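Local coordinates for protein MgGH51 (Meripilus giganteus, PDB 6ZPV) that hydrolyses terminal alpha-L-arabinofuranosyl groups, probably trimming arabinose side chains from plant polysaccharides, as a fungal family GH51 arabinofuranosidase, at residues V13-I25 against M220-N232. Residues are numbered along the deposited sequence; the frame is centred on the assembly and turned at random. Where two conformers were deposited one is given.
Sequences VPSTLYGLMFEDI and MGPSFFRFPGGNN. With SO4 (sulfate ion), chain R.
The F224 ring is swung back over its own backbone, CG between N and the carbonyl carbon (chi1 68°), and this lays one face against G19, whose CA stands 3.4 Å from the ring centroid in a CH-pi contact. A CB on G19 would run into that ring. Two carbonyl oxygens, T16 O and L17 O, meet the ring at its edge. F225 (chi1 -167°) and F22 both hold CG anti to N, which sends their side chains off the same way, alongside each other; the rings are nearly parallel, planes 21° apart, but slid until they barely overlap, and F22 CB sits 3.3 Å from F225 CZ. On that same side of the sheet L20 packs CG on P222 CB and brings CD2 to M220 CE, 3.6 Å away.

The backbones pair as parallel strands: L20 N to F224 O, R226 N to L20 O, F22 N to R226 O. Ahead of them, Y18 O takes two donors, S223 N in the carbonyl plane and S223 OG from above it. Trimming F224 to an alanine would probably leave G19 CA without its aromatic cover and open a gap beside strand 474-479, whose A476 and S478 also touch the ring.

Backbone bonding of G19 with A477 joins strand 20-21 to 474-479 as well, closing the eight-stranded parallel barrel. On the other side of the sheet M21 CG runs 3.6 Å from R226 NH1, while the guanidinium forms salt bridges with E347 and E429. Past the strand ends, after cis peptides before P228 and G230, E23 OE1 accepts N232 N at 2.8 Å and also W261 NE1. Two N-H donors on one oxygen probably fix the carboxylate's turn, and a water joining OE2 to N231 N links the two loops again, probably shaping a pocket here.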
# COMPACT_ATOMS: atom_id res chain seq x y z
N VAL A 13 17.25 16.48 -10.80
CA VAL A 13 16.00 15.71 -10.63
C VAL A 13 16.06 15.14 -9.22
O VAL A 13 17.00 14.44 -8.88
CB VAL A 13 15.89 14.58 -11.65
CG1 VAL A 13 14.58 13.85 -11.46
CG2 VAL A 13 16.00 15.09 -13.07
N PRO A 14 15.09 15.47 -8.35
CA PRO A 14 15.11 14.99 -6.97
C PRO A 14 15.18 13.46 -6.89
O PRO A 14 14.51 12.78 -7.69
CB PRO A 14 13.77 15.50 -6.41
CG PRO A 14 13.40 16.65 -7.21
CD PRO A 14 13.89 16.27 -8.60
N SER A 15 15.83 12.95 -5.85
CA SER A 15 15.84 11.49 -5.62
C SER A 15 14.44 10.98 -5.33
O SER A 15 14.21 9.78 -5.59
CB SER A 15 16.79 11.16 -4.47
OG SER A 15 16.26 11.50 -3.21
N THR A 16 13.56 11.81 -4.84
CA THR A 16 12.21 11.45 -4.41
C THR A 16 11.14 11.52 -5.49
O THR A 16 9.98 11.31 -5.17
CB THR A 16 11.85 12.37 -3.22
OG1 THR A 16 12.09 13.73 -3.61
CG2 THR A 16 12.62 12.03 -1.97
N LEU A 17 11.52 11.76 -6.75
CA LEU A 17 10.45 12.10 -7.72
C LEU A 17 9.39 11.03 -7.80
O LEU A 17 8.19 11.39 -7.90
CB LEU A 17 11.05 12.38 -9.09
CG LEU A 17 10.06 12.84 -10.15
CD1 LEU A 17 9.26 14.05 -9.73
CD2 LEU A 17 10.80 13.14 -11.44
N TYR A 18 9.72 9.75 -7.86
CA TYR A 18 8.74 8.68 -8.05
C TYR A 18 8.61 7.81 -6.81
O TYR A 18 9.65 7.31 -6.32
CB TYR A 18 9.06 7.82 -9.28
CG TYR A 18 9.19 8.63 -10.55
CD1 TYR A 18 8.06 9.16 -11.16
CD2 TYR A 18 10.41 8.91 -11.11
CE1 TYR A 18 8.17 9.94 -12.32
CE2 TYR A 18 10.53 9.68 -12.26
CZ TYR A 18 9.42 10.22 -12.85
OH TYR A 18 9.49 10.97 -14.00
N GLY A 19 7.41 7.56 -6.35
CA GLY A 19 7.21 6.69 -5.17
C GLY A 19 5.83 6.16 -5.10
O GLY A 19 5.08 6.22 -6.09
N LEU A 20 5.45 5.65 -3.93
CA LEU A 20 4.20 4.92 -3.73
C LEU A 20 3.30 5.62 -2.73
O LEU A 20 3.77 6.28 -1.78
CB LEU A 20 4.51 3.52 -3.17
CG LEU A 20 5.52 2.70 -3.95
CD1 LEU A 20 5.63 1.32 -3.33
CD2 LEU A 20 5.19 2.60 -5.43
N MET A 21 1.99 5.46 -2.94
CA MET A 21 0.95 5.93 -2.01
C MET A 21 0.18 4.77 -1.43
O MET A 21 -0.39 3.97 -2.18
CB MET A 21 -0.01 6.92 -2.68
CG MET A 21 -1.06 7.51 -1.78
SD MET A 21 -2.51 6.45 -1.55
CE MET A 21 -3.40 7.26 -0.25
N PHE A 22 0.17 4.65 -0.09
CA PHE A 22 -0.47 3.52 0.57
C PHE A 22 -1.48 4.00 1.62
O PHE A 22 -1.18 4.81 2.50
CB PHE A 22 0.59 2.63 1.23
CG PHE A 22 -0.03 1.34 1.78
CD1 PHE A 22 -0.55 1.27 3.06
CD2 PHE A 22 -0.13 0.22 0.99
CE1 PHE A 22 -1.15 0.10 3.52
CE2 PHE A 22 -0.75 -0.95 1.44
CZ PHE A 22 -1.24 -1.00 2.72
N GLU A 23 -2.64 3.34 1.58
CA GLU A 23 -3.53 3.22 2.73
C GLU A 23 -4.11 1.81 2.62
O GLU A 23 -4.07 1.23 1.53
CB GLU A 23 -4.65 4.27 2.67
CG GLU A 23 -5.69 3.98 1.59
CD GLU A 23 -6.73 5.11 1.47
OE1 GLU A 23 -7.43 5.40 2.48
OE2 GLU A 23 -6.80 5.67 0.36
N ASP A 24 -4.75 1.32 3.68
CA ASP A 24 -5.46 0.03 3.61
C ASP A 24 -6.80 0.30 2.93
O ASP A 24 -7.74 0.87 3.53
CB ASP A 24 -5.62 -0.58 5.00
CG ASP A 24 -5.79 -2.06 4.94
OD1 ASP A 24 -6.34 -2.59 3.92
OD2 ASP A 24 -5.35 -2.77 5.91
N ILE A 25 -6.89 -0.04 1.64
CA ILE A 25 -8.08 0.10 0.80
C ILE A 25 -8.05 -1.14 -0.10
O ILE A 25 -6.97 -1.63 -0.47
CB ILE A 25 -8.04 1.41 -0.04
CG1 ILE A 25 -9.32 1.63 -0.86
CG2 ILE A 25 -6.80 1.50 -0.90
CD1 ILE A 25 -9.36 2.95 -1.59
N MET A 220 9.38 -1.79 -8.83
CA MET A 220 8.99 -0.53 -9.45
C MET A 220 10.10 0.51 -9.30
O MET A 220 10.07 1.46 -10.03
CB MET A 220 7.64 -0.07 -8.91
CG MET A 220 6.82 0.76 -9.89
SD MET A 220 5.65 1.85 -9.02
CE MET A 220 4.87 0.44 -8.26
N GLY A 221 11.07 0.33 -8.41
CA GLY A 221 12.07 1.32 -8.04
C GLY A 221 11.56 2.57 -7.37
O GLY A 221 12.10 3.66 -7.59
N PRO A 222 10.64 2.45 -6.40
CA PRO A 222 10.14 3.64 -5.71
C PRO A 222 11.19 4.22 -4.77
O PRO A 222 11.97 3.49 -4.16
CB PRO A 222 8.97 3.13 -4.91
CG PRO A 222 9.34 1.70 -4.62
CD PRO A 222 10.06 1.20 -5.87
N SER A 223 11.09 5.51 -4.55
CA SER A 223 12.00 6.23 -3.64
C SER A 223 11.33 6.57 -2.30
O SER A 223 12.04 6.84 -1.32
CB SER A 223 12.51 7.52 -4.23
OG SER A 223 11.45 8.43 -4.47
N PHE A 224 10.01 6.61 -2.25
CA PHE A 224 9.30 6.98 -1.03
C PHE A 224 8.02 6.18 -0.95
O PHE A 224 7.53 5.58 -1.90
CB PHE A 224 8.96 8.48 -0.99
CG PHE A 224 7.95 8.94 -2.00
CD1 PHE A 224 6.57 8.75 -1.79
CD2 PHE A 224 8.34 9.50 -3.20
CE1 PHE A 224 5.63 9.08 -2.72
CE2 PHE A 224 7.39 9.86 -4.14
CZ PHE A 224 6.05 9.65 -3.92
N PHE A 225 7.46 6.20 0.25
CA PHE A 225 6.20 5.51 0.59
C PHE A 225 5.36 6.45 1.46
O PHE A 225 5.73 6.73 2.62
CB PHE A 225 6.52 4.19 1.30
CG PHE A 225 5.40 3.21 1.47
CD1 PHE A 225 4.48 3.31 2.51
CD2 PHE A 225 5.28 2.12 0.65
CE1 PHE A 225 3.55 2.31 2.74
CE2 PHE A 225 4.37 1.11 0.88
CZ PHE A 225 3.49 1.21 1.95
N ARG A 226 4.28 6.97 0.91
CA ARG A 226 3.33 7.87 1.63
C ARG A 226 2.34 6.98 2.39
O ARG A 226 1.75 6.04 1.81
CB ARG A 226 2.60 8.77 0.64
CG ARG A 226 1.67 9.76 1.28
CD ARG A 226 0.62 10.29 0.32
NE ARG A 226 -0.31 11.22 0.95
CZ ARG A 226 -1.60 11.35 0.60
NH1 ARG A 226 -2.07 10.71 -0.48
NH2 ARG A 226 -2.39 12.10 1.35
N PHE A 227 2.13 7.22 3.69
CA PHE A 227 1.30 6.33 4.52
C PHE A 227 0.97 7.05 5.80
O PHE A 227 1.69 8.01 6.16
CB PHE A 227 2.05 5.03 4.81
CG PHE A 227 3.05 5.12 5.94
CD1 PHE A 227 4.18 5.89 5.82
CD2 PHE A 227 2.75 4.53 7.16
CE1 PHE A 227 5.01 6.07 6.90
CE2 PHE A 227 3.60 4.71 8.23
CZ PHE A 227 4.72 5.50 8.11
N PRO A 228 -0.02 6.62 6.61
CA PRO A 228 -0.94 5.50 6.37
C PRO A 228 -2.22 5.91 5.65
O PRO A 228 -3.15 5.09 5.51
CB PRO A 228 -1.24 5.01 7.77
CG PRO A 228 -1.25 6.28 8.58
CD PRO A 228 -0.11 7.08 8.00
N GLY A 229 -2.29 7.14 5.14
CA GLY A 229 -3.39 7.55 4.30
C GLY A 229 -3.26 9.02 3.99
O GLY A 229 -2.38 9.70 4.51
N GLY A 230 -4.12 9.54 3.08
CA GLY A 230 -5.29 8.88 2.56
C GLY A 230 -6.45 8.95 3.57
O GLY A 230 -6.26 9.17 4.76
N ASN A 231 -7.65 8.60 3.06
CA ASN A 231 -8.84 8.63 3.91
C ASN A 231 -8.69 7.72 5.12
O ASN A 231 -9.24 8.02 6.19
CB ASN A 231 -10.07 8.21 3.15
CG ASN A 231 -10.65 9.28 2.26
OD1 ASN A 231 -10.04 10.35 2.10
ND2 ASN A 231 -11.85 9.07 1.75
N ASN A 232 -7.99 6.59 4.99
CA ASN A 232 -7.90 5.63 6.11
C ASN A 232 -7.16 6.20 7.32
O ASN A 232 -7.24 5.63 8.41
CB ASN A 232 -7.24 4.33 5.68
CG ASN A 232 -7.73 3.12 6.45
OD1 ASN A 232 -8.95 2.91 6.55
ND2 ASN A 232 -6.80 2.37 7.03
S SO4 R . 16.71 14.88 -2.75
O1 SO4 R . 15.67 13.85 -2.57
O2 SO4 R . 17.64 14.99 -1.66
O3 SO4 R . 15.99 16.21 -2.87
O4 SO4 R . 17.31 14.62 -4.05
O HOH W 1 -8.26 7.89 0.39
O HOH W 2 -9.31 0.31 5.65
O HOH W 3 -4.01 2.60 6.30